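Local coordinates for protein Rik1-associated factor 1 (Schizosaccharomyces pombe, PDB 4O9D) that forms the WD-repeat propeller part of a Clr4 methyltransferase complex subunit that contributes to heterochromatin formation through histone H3K9 methylation, at residues D402-S407 against N414-F419; G65-E70 against A391-V396; A342-Q345 against L350-T353; I359-D364 against N369-N374. All blocks are in the same frame, centred on the assembly; numbering follows the deposited sequence.

Interaction 1. Residues D402-S407 against N414-F419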
loop_
_atom_site.group_PDB
_atom_site.type_symbol
_atom_site.label_atom_id
_atom_site.label_comp_id
_atom_site.label_asym_id
_atom_site.label_seq_id
_atom_site.Cartn_x
_atom_site.Cartn_y
_atom_site.Cartn_z
ATOM N N ASP A 402 -2.791 -16.358 7.247
ATOM C CA ASP A 402 -1.366 -16.660 7.374
ATOM C C ASP A 402 -0.514 -15.432 7.116
ATOM O O ASP A 402 -0.716 -14.725 6.143
ATOM C CB ASP A 402 -0.929 -17.774 6.414
ATOM C CG ASP A 402 -1.187 -19.167 6.985
ATOM O OD1 ASP A 402 -1.344 -19.281 8.221
ATOM O OD2 ASP A 402 -1.236 -20.141 6.208
ATOM N N VAL A 403 0.455 -15.208 7.988
ATOM C CA VAL A 403 1.482 -14.197 7.771
ATOM C C VAL A 403 2.868 -14.818 7.945
ATOM O O VAL A 403 3.232 -15.235 9.054
ATOM C CB VAL A 403 1.311 -13.016 8.762
ATOM C CG1 VAL A 403 2.435 -11.973 8.584
ATOM C CG2 VAL A 403 -0.019 -12.379 8.553
ATOM N N ASN A 404 3.624 -14.914 6.849
ATOM C CA ASN A 404 4.998 -15.396 6.919
ATOM C C ASN A 404 6.019 -14.269 6.888
ATOM O O ASN A 404 5.974 -13.406 6.010
ATOM C CB ASN A 404 5.291 -16.389 5.781
ATOM C CG ASN A 404 4.522 -17.690 5.938
ATOM O OD1 ASN A 404 3.885 -17.921 6.959
ATOM N ND2 ASN A 404 4.589 -18.544 4.933
ATOM N N MET A 405 6.940 -14.285 7.846
ATOM C CA MET A 405 8.047 -13.329 7.876
ATOM C C MET A 405 9.397 -13.996 7.578
ATOM O O MET A 405 9.776 -14.980 8.249
ATOM C CB MET A 405 8.161 -12.667 9.253
ATOM C CG MET A 405 7.183 -11.542 9.540
ATOM S SD MET A 405 8.009 -10.173 10.415
ATOM C CE MET A 405 6.725 -8.938 10.364
ATOM N N TYR A 406 10.129 -13.437 6.612
ATOM C CA TYR A 406 11.454 -13.932 6.250
ATOM C C TYR A 406 12.494 -12.901 6.657
ATOM O O TYR A 406 12.265 -11.709 6.517
ATOM C CB TYR A 406 11.524 -14.223 4.749
ATOM C CG TYR A 406 10.439 -15.168 4.302
ATOM C CD1 TYR A 406 9.144 -14.710 4.093
ATOM C CD2 TYR A 406 10.701 -16.528 4.107
ATOM C CE1 TYR A 406 8.134 -15.578 3.701
ATOM C CE2 TYR A 406 9.707 -17.396 3.713
ATOM C CZ TYR A 406 8.431 -16.920 3.512
ATOM O OH TYR A 406 7.424 -17.778 3.144
ATOM N N SER A 407 13.629 -13.351 7.183
ATOM C CA SER A 407 14.659 -12.418 7.627
ATOM C C SER A 407 16.048 -12.918 7.253
ATOM O O SER A 407 16.241 -14.093 6.970
ATOM C CB SER A 407 14.581 -12.220 9.142
ATOM O OG SER A 407 15.468 -11.204 9.565
ATOM N N ASN A 414 15.607 -22.365 8.742
ATOM C CA ASN A 414 15.071 -23.529 8.066
ATOM C C ASN A 414 13.566 -23.531 8.298
ATOM O O ASN A 414 12.780 -23.789 7.384
ATOM C CB ASN A 414 15.713 -24.815 8.608
ATOM C CG ASN A 414 17.243 -24.772 8.584
ATOM O OD1 ASN A 414 17.849 -24.270 7.638
ATOM N ND2 ASN A 414 17.868 -25.306 9.631
ATOM N N LYS A 415 13.170 -23.211 9.527
ATOM C CA LYS A 415 11.766 -23.250 9.906
ATOM C C LYS A 415 11.306 -21.931 10.516
ATOM O O LYS A 415 12.116 -21.114 10.948
ATOM C CB LYS A 415 11.518 -24.388 10.894
ATOM C CG LYS A 415 12.531 -24.462 12.037
ATOM C CD LYS A 415 12.128 -25.513 13.074
ATOM C CE LYS A 415 12.055 -26.913 12.471
ATOM N NZ LYS A 415 10.948 -27.742 13.044
ATOM N N PHE A 416 9.992 -21.746 10.556
ATOM C CA PHE A 416 9.408 -20.550 11.155
ATOM C C PHE A 416 9.234 -20.704 12.665
ATOM O O PHE A 416 8.775 -21.744 13.142
ATOM C CB PHE A 416 8.039 -20.276 10.554
ATOM C CG PHE A 416 8.068 -19.933 9.101
ATOM C CD1 PHE A 416 8.452 -18.663 8.684
ATOM C CD2 PHE A 416 7.672 -20.861 8.151
ATOM C CE1 PHE A 416 8.462 -18.333 7.329
ATOM C CE2 PHE A 416 7.676 -20.538 6.790
ATOM C CZ PHE A 416 8.070 -19.271 6.385
ATOM N N GLY A 417 9.601 -19.661 13.403
ATOM C CA GLY A 417 9.308 -19.586 14.816
ATOM C C GLY A 417 7.978 -18.890 15.002
ATOM O O GLY A 417 7.228 -18.680 14.029
ATOM N N GLU A 418 7.685 -18.537 16.249
ATOM C CA GLU A 418 6.487 -17.779 16.581
ATOM C C GLU A 418 6.858 -16.535 17.348
ATOM O O GLU A 418 7.912 -16.475 17.990
ATOM C CB GLU A 418 5.533 -18.606 17.439
ATOM C CG GLU A 418 4.663 -19.566 16.665
ATOM C CD GLU A 418 3.868 -20.485 17.582
ATOM O OE1 GLU A 418 4.167 -21.698 17.594
ATOM O OE2 GLU A 418 2.953 -19.999 18.297
ATOM N N PHE A 419 5.983 -15.536 17.259
ATOM C CA PHE A 419 6.038 -14.395 18.138
ATOM C C PHE A 419 5.313 -14.843 19.395
ATOM O O PHE A 419 4.489 -15.771 19.353
ATOM C CB PHE A 419 5.343 -13.171 17.510
ATOM C CG PHE A 419 6.139 -12.527 16.403
ATOM C CD1 PHE A 419 7.183 -11.658 16.696
ATOM C CD2 PHE A 419 5.844 -12.795 15.065
ATOM C CE1 PHE A 419 7.938 -11.062 15.672
ATOM C CE2 PHE A 419 6.581 -12.204 14.044
ATOM C CZ PHE A 419 7.628 -11.328 14.354
#

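Interaction 2. Residues G65-E70 against A391-V396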
loop_
_atom_site.group_PDB
_atom_site.type_symbol
_atom_site.label_atom_id
_atom_site.label_comp_id
_atom_site.label_asym_id
_atom_site.label_seq_id
_atom_site.Cartn_x
_atom_site.Cartn_y
_atom_site.Cartn_z
ATOM N N GLY A 65 4.300 -5.515 16.473
ATOM C CA GLY A 65 5.309 -6.471 16.898
ATOM C C GLY A 65 6.669 -5.806 17.051
ATOM O O GLY A 65 6.893 -4.706 16.536
ATOM N N ASP A 66 7.574 -6.491 17.751
ATOM C CA ASP A 66 8.894 -5.973 18.072
ATOM C C ASP A 66 9.939 -7.017 17.686
ATOM O O ASP A 66 9.887 -8.153 18.162
ATOM C CB ASP A 66 8.981 -5.687 19.580
ATOM C CG ASP A 66 10.311 -5.077 19.982
ATOM O OD1 ASP A 66 11.295 -5.830 20.116
ATOM O OD2 ASP A 66 10.375 -3.839 20.148
ATOM N N PHE A 67 10.889 -6.635 16.837
ATOM C CA PHE A 67 11.848 -7.592 16.284
ATOM C C PHE A 67 12.871 -8.059 17.343
ATOM O O PHE A 67 13.227 -9.226 17.391
ATOM C CB PHE A 67 12.561 -7.004 15.061
ATOM C CG PHE A 67 11.676 -6.867 13.828
ATOM C CD1 PHE A 67 10.852 -7.911 13.418
ATOM C CD2 PHE A 67 11.678 -5.697 13.078
ATOM C CE1 PHE A 67 10.049 -7.794 12.270
ATOM C CE2 PHE A 67 10.874 -5.569 11.927
ATOM C CZ PHE A 67 10.053 -6.627 11.530
ATOM N N HIS A 68 13.325 -7.150 18.193
ATOM C CA HIS A 68 14.257 -7.517 19.256
ATOM C C HIS A 68 13.672 -8.528 20.252
ATOM O O HIS A 68 14.327 -9.507 20.590
ATOM C CB HIS A 68 14.721 -6.276 20.011
ATOM C CG HIS A 68 15.549 -6.589 21.218
ATOM N ND1 HIS A 68 16.641 -7.428 21.172
ATOM C CD2 HIS A 68 15.431 -6.197 22.511
ATOM C CE1 HIS A 68 17.171 -7.529 22.380
ATOM N NE2 HIS A 68 16.455 -6.792 23.210
ATOM N N SER A 69 12.440 -8.305 20.709
ATOM C CA SER A 69 11.852 -9.154 21.757
ATOM C C SER A 69 11.015 -10.293 21.194
ATOM O O SER A 69 10.645 -11.227 21.925
ATOM C CB SER A 69 10.998 -8.306 22.721
ATOM O OG SER A 69 9.853 -7.773 22.064
ATOM N N GLU A 70 10.708 -10.217 19.898
ATOM C CA GLU A 70 9.933 -11.252 19.242
ATOM C C GLU A 70 8.581 -11.400 19.931
ATOM O O GLU A 70 8.060 -12.503 20.113
ATOM C CB GLU A 70 10.726 -12.563 19.226
ATOM C CG GLU A 70 12.148 -12.336 18.736
ATOM C CD GLU A 70 12.918 -13.629 18.438
ATOM O OE1 GLU A 70 12.408 -14.744 18.734
ATOM O OE2 GLU A 70 14.038 -13.513 17.891
ATOM N N ALA A 391 15.788 -3.930 3.303
ATOM C CA ALA A 391 15.919 -5.203 2.586
ATOM C C ALA A 391 16.115 -6.412 3.513
ATOM O O ALA A 391 16.321 -7.545 3.039
ATOM C CB ALA A 391 17.081 -5.117 1.587
ATOM N N SER A 392 16.032 -6.182 4.825
ATOM C CA SER A 392 16.338 -7.227 5.807
ATOM C C SER A 392 15.116 -8.061 6.165
ATOM O O SER A 392 15.235 -9.105 6.819
ATOM C CB SER A 392 16.945 -6.629 7.090
ATOM O OG SER A 392 15.961 -6.003 7.917
ATOM N N LYS A 393 13.944 -7.606 5.748
ATOM C CA LYS A 393 12.713 -8.321 6.056
ATOM C C LYS A 393 11.854 -8.444 4.809
ATOM O O LYS A 393 11.813 -7.521 3.988
ATOM C CB LYS A 393 11.927 -7.579 7.137
ATOM C CG LYS A 393 12.687 -7.399 8.455
ATOM C CD LYS A 393 12.969 -8.750 9.113
ATOM C CE LYS A 393 13.858 -8.626 10.354
ATOM N NZ LYS A 393 15.223 -8.087 10.038
ATOM N N LEU A 394 11.183 -9.587 4.664
ATOM C CA LEU A 394 10.099 -9.730 3.699
ATOM C C LEU A 394 8.899 -10.402 4.403
ATOM O O LEU A 394 9.056 -11.386 5.129
ATOM C CB LEU A 394 10.569 -10.537 2.476
ATOM C CG LEU A 394 9.472 -10.899 1.473
ATOM C CD1 LEU A 394 8.876 -9.637 0.799
ATOM C CD2 LEU A 394 10.004 -11.888 0.401
ATOM N N THR A 395 7.712 -9.837 4.230
ATOM C CA THR A 395 6.532 -10.348 4.891
ATOM C C THR A 395 5.541 -10.681 3.791
ATOM O O THR A 395 5.289 -9.850 2.920
ATOM C CB THR A 395 5.924 -9.281 5.891
ATOM O OG1 THR A 395 6.885 -8.941 6.899
ATOM C CG2 THR A 395 4.711 -9.849 6.573
ATOM N N VAL A 396 4.986 -11.893 3.822
ATOM C CA VAL A 396 4.052 -12.337 2.813
ATOM C C VAL A 396 2.817 -12.922 3.489
ATOM O O VAL A 396 2.938 -13.677 4.441
ATOM C CB VAL A 396 4.727 -13.399 1.898
ATOM C CG1 VAL A 396 3.777 -13.892 0.830
ATOM C CG2 VAL A 396 5.980 -12.795 1.278
#

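Interaction 3. Residues A342-Q345 against L350-T353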
loop_
_atom_site.group_PDB
_atom_site.type_symbol
_atom_site.label_atom_id
_atom_site.label_comp_id
_atom_site.label_asym_id
_atom_site.label_seq_id
_atom_site.Cartn_x
_atom_site.Cartn_y
_atom_site.Cartn_z
ATOM N N ALA A 342 3.712 -6.859 -5.564
ATOM C CA ALA A 342 4.592 -6.509 -6.669
ATOM C C ALA A 342 5.584 -5.444 -6.213
ATOM O O ALA A 342 5.206 -4.294 -6.037
ATOM C CB ALA A 342 3.777 -6.008 -7.871
ATOM N N GLN A 343 6.844 -5.837 -6.016
ATOM C CA GLN A 343 7.852 -4.919 -5.474
ATOM C C GLN A 343 9.226 -5.237 -6.004
ATOM O O GLN A 343 9.589 -6.413 -6.183
ATOM C CB GLN A 343 7.912 -5.011 -3.931
ATOM C CG GLN A 343 6.724 -4.388 -3.203
ATOM C CD GLN A 343 6.996 -4.144 -1.721
ATOM O OE1 GLN A 343 8.016 -4.577 -1.177
ATOM N NE2 GLN A 343 6.077 -3.437 -1.060
ATOM N N TRP A 344 10.005 -4.187 -6.203
ATOM C CA TRP A 344 11.425 -4.324 -6.453
ATOM C C TRP A 344 12.191 -4.463 -5.149
ATOM O O TRP A 344 11.946 -3.752 -4.165
ATOM C CB TRP A 344 11.938 -3.139 -7.267
ATOM C CG TRP A 344 11.254 -3.092 -8.620
ATOM C CD1 TRP A 344 10.033 -2.546 -8.904
ATOM C CD2 TRP A 344 11.747 -3.637 -9.850
ATOM N NE1 TRP A 344 9.742 -2.700 -10.248
ATOM C CE2 TRP A 344 10.775 -3.376 -10.843
ATOM C CE3 TRP A 344 12.915 -4.330 -10.210
ATOM C CZ2 TRP A 344 10.938 -3.774 -12.161
ATOM C CZ3 TRP A 344 13.081 -4.706 -11.526
ATOM C CH2 TRP A 344 12.102 -4.444 -12.484
ATOM N N GLN A 345 13.076 -5.451 -5.139
ATOM C CA GLN A 345 14.010 -5.664 -4.048
ATOM C C GLN A 345 14.664 -4.342 -3.663
ATOM O O GLN A 345 15.359 -3.735 -4.476
ATOM C CB GLN A 345 15.093 -6.645 -4.523
ATOM C CG GLN A 345 16.413 -6.534 -3.770
ATOM C CD GLN A 345 16.556 -7.609 -2.724
ATOM O OE1 GLN A 345 16.759 -8.780 -3.046
ATOM N NE2 GLN A 345 16.427 -7.226 -1.459
ATOM N N LEU A 350 16.228 -7.058 -8.613
ATOM C CA LEU A 350 15.248 -8.117 -8.840
ATOM C C LEU A 350 13.810 -7.642 -8.570
ATOM O O LEU A 350 13.571 -6.797 -7.699
ATOM C CB LEU A 350 15.554 -9.322 -7.955
ATOM C CG LEU A 350 16.832 -10.071 -8.336
ATOM C CD1 LEU A 350 17.076 -11.238 -7.418
ATOM C CD2 LEU A 350 16.770 -10.539 -9.785
ATOM N N PHE A 351 12.867 -8.206 -9.315
ATOM C CA PHE A 351 11.450 -7.887 -9.167
ATOM C C PHE A 351 10.784 -9.106 -8.529
ATOM O O PHE A 351 11.151 -10.254 -8.813
ATOM C CB PHE A 351 10.852 -7.569 -10.547
ATOM C CG PHE A 351 9.389 -7.151 -10.524
ATOM C CD1 PHE A 351 8.968 -6.043 -9.788
ATOM C CD2 PHE A 351 8.454 -7.832 -11.293
ATOM C CE1 PHE A 351 7.635 -5.664 -9.789
ATOM C CE2 PHE A 351 7.118 -7.443 -11.329
ATOM C CZ PHE A 351 6.702 -6.348 -10.563
ATOM N N VAL A 352 9.839 -8.851 -7.637
ATOM C CA VAL A 352 9.174 -9.900 -6.903
ATOM C C VAL A 352 7.653 -9.741 -6.911
ATOM O O VAL A 352 7.105 -8.698 -6.497
ATOM C CB VAL A 352 9.655 -9.936 -5.424
ATOM C CG1 VAL A 352 9.010 -11.091 -4.694
ATOM C CG2 VAL A 352 11.167 -10.024 -5.360
ATOM N N THR A 353 6.967 -10.805 -7.311
ATOM C CA THR A 353 5.530 -10.767 -7.440
ATOM C C THR A 353 4.886 -11.967 -6.754
ATOM O O THR A 353 5.467 -13.051 -6.687
ATOM C CB THR A 353 5.090 -10.685 -8.932
ATOM O OG1 THR A 353 5.443 -11.885 -9.633
ATOM C CG2 THR A 353 5.737 -9.507 -9.619
#

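Interaction 4. Residues I359-D364 against N369-N374. With EDO (1,2-ethanediol), chain E.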
loop_
_atom_site.group_PDB
_atom_site.type_symbol
_atom_site.label_atom_id
_atom_site.label_comp_id
_atom_site.label_asym_id
_atom_site.label_seq_id
_atom_site.Cartn_x
_atom_site.Cartn_y
_atom_site.Cartn_z
ATOM N N ILE A 359 2.158 -18.433 -4.877
ATOM C CA ILE A 359 3.612 -18.438 -5.043
ATOM C C ILE A 359 4.183 -17.034 -5.120
ATOM O O ILE A 359 3.599 -16.145 -5.733
ATOM C CB ILE A 359 4.036 -19.192 -6.332
ATOM C CG1 ILE A 359 3.354 -20.568 -6.417
ATOM C CG2 ILE A 359 5.564 -19.347 -6.402
ATOM C CD1 ILE A 359 3.922 -21.600 -5.456
ATOM N N VAL A 360 5.339 -16.855 -4.498
ATOM C CA VAL A 360 6.136 -15.645 -4.666
ATOM C C VAL A 360 7.222 -15.954 -5.687
ATOM O O VAL A 360 8.054 -16.825 -5.455
ATOM C CB VAL A 360 6.774 -15.190 -3.334
ATOM C CG1 VAL A 360 7.695 -13.991 -3.560
ATOM C CG2 VAL A 360 5.672 -14.862 -2.302
ATOM N N LYS A 361 7.189 -15.260 -6.822
ATOM C CA LYS A 361 8.122 -15.519 -7.913
ATOM C C LYS A 361 9.142 -14.390 -7.994
ATOM O O LYS A 361 8.801 -13.217 -7.729
ATOM C CB LYS A 361 7.352 -15.681 -9.230
ATOM C CG LYS A 361 6.564 -17.009 -9.294
ATOM C CD LYS A 361 5.754 -17.151 -10.565
ATOM C CE LYS A 361 5.149 -18.569 -10.651
ATOM N NZ LYS A 361 6.242 -19.597 -10.748
ATOM N N VAL A 362 10.390 -14.751 -8.318
ATOM C CA VAL A 362 11.488 -13.782 -8.405
ATOM C C VAL A 362 11.884 -13.660 -9.889
ATOM O O VAL A 362 12.037 -14.686 -10.566
ATOM C CB VAL A 362 12.724 -14.192 -7.551
ATOM C CG1 VAL A 362 13.839 -13.150 -7.648
ATOM C CG2 VAL A 362 12.337 -14.427 -6.069
ATOM N N TRP A 363 12.023 -12.417 -10.377
ATOM C CA TRP A 363 12.289 -12.142 -11.786
ATOM C C TRP A 363 13.475 -11.192 -11.987
ATOM O O TRP A 363 13.648 -10.246 -11.211
ATOM C CB TRP A 363 11.065 -11.499 -12.452
ATOM C CG TRP A 363 9.718 -12.105 -12.105
ATOM C CD1 TRP A 363 8.918 -11.775 -11.054
ATOM C CD2 TRP A 363 9.009 -13.114 -12.853
ATOM N NE1 TRP A 363 7.747 -12.522 -11.090
ATOM C CE2 TRP A 363 7.784 -13.350 -12.182
ATOM C CE3 TRP A 363 9.297 -13.839 -14.030
ATOM C CZ2 TRP A 363 6.841 -14.276 -12.638
ATOM C CZ3 TRP A 363 8.359 -14.772 -14.483
ATOM C CH2 TRP A 363 7.144 -14.981 -13.786
ATOM N N ASP A 364 14.286 -11.435 -13.026
ATOM C CA ASP A 364 15.302 -10.458 -13.463
ATOM C C ASP A 364 15.019 -10.034 -14.908
ATOM O O ASP A 364 15.210 -10.809 -15.843
ATOM C CB ASP A 364 16.716 -11.005 -13.373
ATOM C CG ASP A 364 17.766 -9.915 -13.526
ATOM O OD1 ASP A 364 17.514 -8.931 -14.263
ATOM O OD2 ASP A 364 18.829 -10.021 -12.884
ATOM N N ASN A 369 14.961 -14.891 -20.433
ATOM C CA ASN A 369 13.836 -15.432 -19.696
ATOM C C ASN A 369 13.988 -14.883 -18.299
ATOM O O ASN A 369 14.937 -15.235 -17.605
ATOM C CB ASN A 369 13.847 -16.961 -19.629
ATOM C CG ASN A 369 12.682 -17.503 -18.804
ATOM O OD1 ASN A 369 12.024 -16.761 -18.051
ATOM N ND2 ASN A 369 12.406 -18.792 -18.946
ATOM N N PRO A 370 13.074 -13.988 -17.891
ATOM C CA PRO A 370 13.259 -13.260 -16.625
ATOM C C PRO A 370 13.048 -14.096 -15.354
ATOM O O PRO A 370 13.538 -13.677 -14.295
ATOM C CB PRO A 370 12.210 -12.132 -16.711
ATOM C CG PRO A 370 11.164 -12.641 -17.613
ATOM C CD PRO A 370 11.894 -13.513 -18.633
ATOM N N PHE A 371 12.349 -15.230 -15.432
ATOM C CA PHE A 371 12.101 -16.009 -14.211
ATOM C C PHE A 371 13.376 -16.575 -13.577
ATOM O O PHE A 371 14.203 -17.202 -14.250
ATOM C CB PHE A 371 11.099 -17.131 -14.472
ATOM C CG PHE A 371 10.856 -18.030 -13.282
ATOM C CD1 PHE A 371 10.077 -17.591 -12.199
ATOM C CD2 PHE A 371 11.372 -19.323 -13.258
ATOM C CE1 PHE A 371 9.827 -18.426 -11.123
ATOM C CE2 PHE A 371 11.134 -20.169 -12.178
ATOM C CZ PHE A 371 10.358 -19.725 -11.106
ATOM N N ILE A 372 13.537 -16.344 -12.277
ATOM C CA ILE A 372 14.730 -16.753 -11.568
ATOM C C ILE A 372 14.379 -17.984 -10.757
ATOM O O ILE A 372 14.964 -19.059 -10.944
ATOM C CB ILE A 372 15.213 -15.667 -10.591
ATOM C CG1 ILE A 372 15.589 -14.391 -11.356
ATOM C CG2 ILE A 372 16.362 -16.190 -9.724
ATOM C CD1 ILE A 372 16.705 -14.566 -12.373
ATOM N N GLN A 373 13.399 -17.837 -9.870
ATOM C CA GLN A 373 13.043 -18.922 -8.956
ATOM C C GLN A 373 11.749 -18.602 -8.234
ATOM O O GLN A 373 11.332 -17.450 -8.184
ATOM C CB GLN A 373 14.157 -19.101 -7.934
ATOM C CG GLN A 373 14.234 -17.936 -6.940
ATOM C CD GLN A 373 15.178 -18.213 -5.790
ATOM O OE1 GLN A 373 16.284 -18.711 -5.983
ATOM N NE2 GLN A 373 14.745 -17.881 -4.580
ATOM N N ASN A 374 11.087 -19.640 -7.736
ATOM C CA ASN A 374 9.996 -19.490 -6.792
ATOM C C ASN A 374 10.636 -19.255 -5.432
ATOM O O ASN A 374 11.478 -20.037 -5.006
ATOM C CB ASN A 374 9.106 -20.737 -6.775
ATOM C CG ASN A 374 8.277 -20.885 -8.050
ATOM O OD1 ASN A 374 8.164 -19.954 -8.833
ATOM N ND2 ASN A 374 7.672 -22.055 -8.243
HETATM C C1 EDO E . 11.048 -22.783 -8.912
HETATM O O1 EDO E . 12.153 -22.174 -8.248
HETATM C C2 EDO E . 11.489 -23.415 -10.231
HETATM O O2 EDO E . 10.344 -23.514 -11.084
HETATM O O HOH W 1 5.675 -22.483 -10.094
#

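Interaction 1. Residues D402-S407 against N414-F419
N404 meets F416 with its amide, which lies over one face of the phenyl ring with the two planes 30° apart. ND2 is 3.8 Å from F416 CZ and also donates a weak hydrogen bond to the hydroxyl of Y406, while OD1 is engaged by H25. M405 contributes in two ways. Its carbonyl oxygen sits in the plane of the F416 ring, at the edge, 3.7 Å from CE1. Its thioether reaches to the other side of the strand, where SD approaches F419 CZ at 4.1 Å and lies close to the ring plane, a Met-aromatic contact made at the edge; the chain bends at chi2 on the way. At Y406, with CG anti to the carbonyl carbon (chi1 -55°), the phenol offers a face to F416. The F416 edge points into that face, off centre, in an offset edge-to-face pair with planes at 77° and F416 CZ 3.7 Å from Y406 CE2. The Y406 hydroxyl is tied to T376. Together F416 and F419 press the link to strand 420-422 against strand 403-407, which strand 21-26 pairs on its outer side in the Velcro-like closure of a WD beta-propeller.

Interaction 2. Residues G65-E70 against A391-V396
F67 and K393 run alongside each other in opposite directions, so that the lysine's aliphatic chain passes over one face of the phenyl ring. CE sits almost exactly above the ring centre, 4.2 Å from the F67 centroid and 5° off the normal, which makes this a CH-pi contact. CG comes in nearer the rim, 4.1 Å from F67 CZ. The ammonium lies further out, still close to the ring normal, with K393 NZ 5.3 Å from the F67 centroid, so any cation-pi attraction is weak at most. Two bends explain the course of the chain: chi2 (-65°) folds it across the ring, and chi4 (-63°) turns NZ back toward the start of its own strand, where it bonds S392 OG at 3.1 Å and, weakly, S392 O and S407 OG. The two residues belong to adjacent blades of the propeller, F67 to the sheet that begins with strand 33-38 and K393 to the sheet that the N-terminal strand 21-26 completes, and they meet at the surface of the seam between them. The F67 ring also meets the ring of F45 and touches M405 and Y38. F67 itself lies within a tight turn in which D66 OD1 accepts from S69 N at 2.8 Å, an Asx motif, while D66 OD2 forms a salt bridge with K44. From the end of that turn, E70 crosses the seam to pair with K24.

Interaction 3. Residues A342-Q345 against L350-T353
The inner beta hairpin of the WD 3 blade, strands 341-344 and 351-354, sets A342, Q343 and W344 opposite T353, V352 and F351 in antiparallel register. Q343 and V352 are the hydrogen-bonded pair: Q343 N gives to V352 O at 2.9 Å, and V352 N returns a 2.8 Å bond to Q343 O. A third bond, Q345 N to L350 O at 2.9 Å, holds the strands together as they leave the sheet toward the turn. On the face that carries W344 and F351, the two aromatic side chains are packed closely. The CB of F351 stands over the six-membered ring of W344, 3.7 Å from its centroid, in a CH-pi contact, and F351 CD1 comes within 3.4 Å of W344 CE2. The ring planes are inclined by 40°. A chi1 of -177°, with CG anti to the backbone N, lays F351 along the sheet until CZ reaches A342 CB at 4.0 Å. The polar ends lead to other parts of the propeller. W344 NE1 bonds T285 in one adjacent blade and Q343 OE1 takes the amide of F387 in the other, while the Q345 amide holds S16 and V17. T353 OG1 is bonded to both H319 and W363, an arrangement consistent with the His-Thr-Trp part of the structural tetrad of WD40 blades.

Interaction 4. Residues I359-D364 against N369-N374
F371 turns its ring edge toward one face of the W363 indole in an edge-to-face pair, with centroids of the phenyl and the six-membered ring 5.6 Å apart and planes at 68°. Closer still is the root of the side chain, F371 CB standing 3.6 Å from W363 CZ3. The indole edge meets the backbone of P370. One face of the F371 ring has the amide nitrogen of Q373 above its centre, and an ethanediol, probably from the crystallisation liquor, lies at its edge. This is the outer hairpin of the WD 3 blade, and it contains a classic beta bulge: I372 and Q373 both face V362. Across the bulge V362 N gives to Q373 O at 2.9 Å and I372 N to V362 O at 2.8 Å; beyond it D364 N reaches P370 O at 2.7 Å. K361 and N374 lie side by side, and the bend at chi4 (-64°) brings K361 NZ to N374 OD1 at 2.7 Å, somewhat tilted from the amide plane. A water accepts from both K361 NZ and N374 ND2, closing a second bridge. The N374 backbone amide donates to the ethanediol, while N369 OD1 takes F371 N in an Asx turn ahead of the strand.

How the interactions relate
From the N terminus, residues 65-70 come first, and their contact, interaction 2, closes only after some 320 residues, when the chain has gone round the propeller and blade meets blade at the seam. Interactions 3 and 4 are nested inside this long loop. They follow in series as the inner and outer hairpins of one blade, joined by the T353 O to K361 N bond. Both touch interaction 2 by packing: A391 on Q345, V396 on V360. Interaction 1 opens after interaction 2 has closed, on the next strand of the same sheet, with backbone bonds from Y406 to L394 and N404 to V396; it closes a short loop, tying strand 403-407 to the link toward strand 420-422 of the neighbouring sheet.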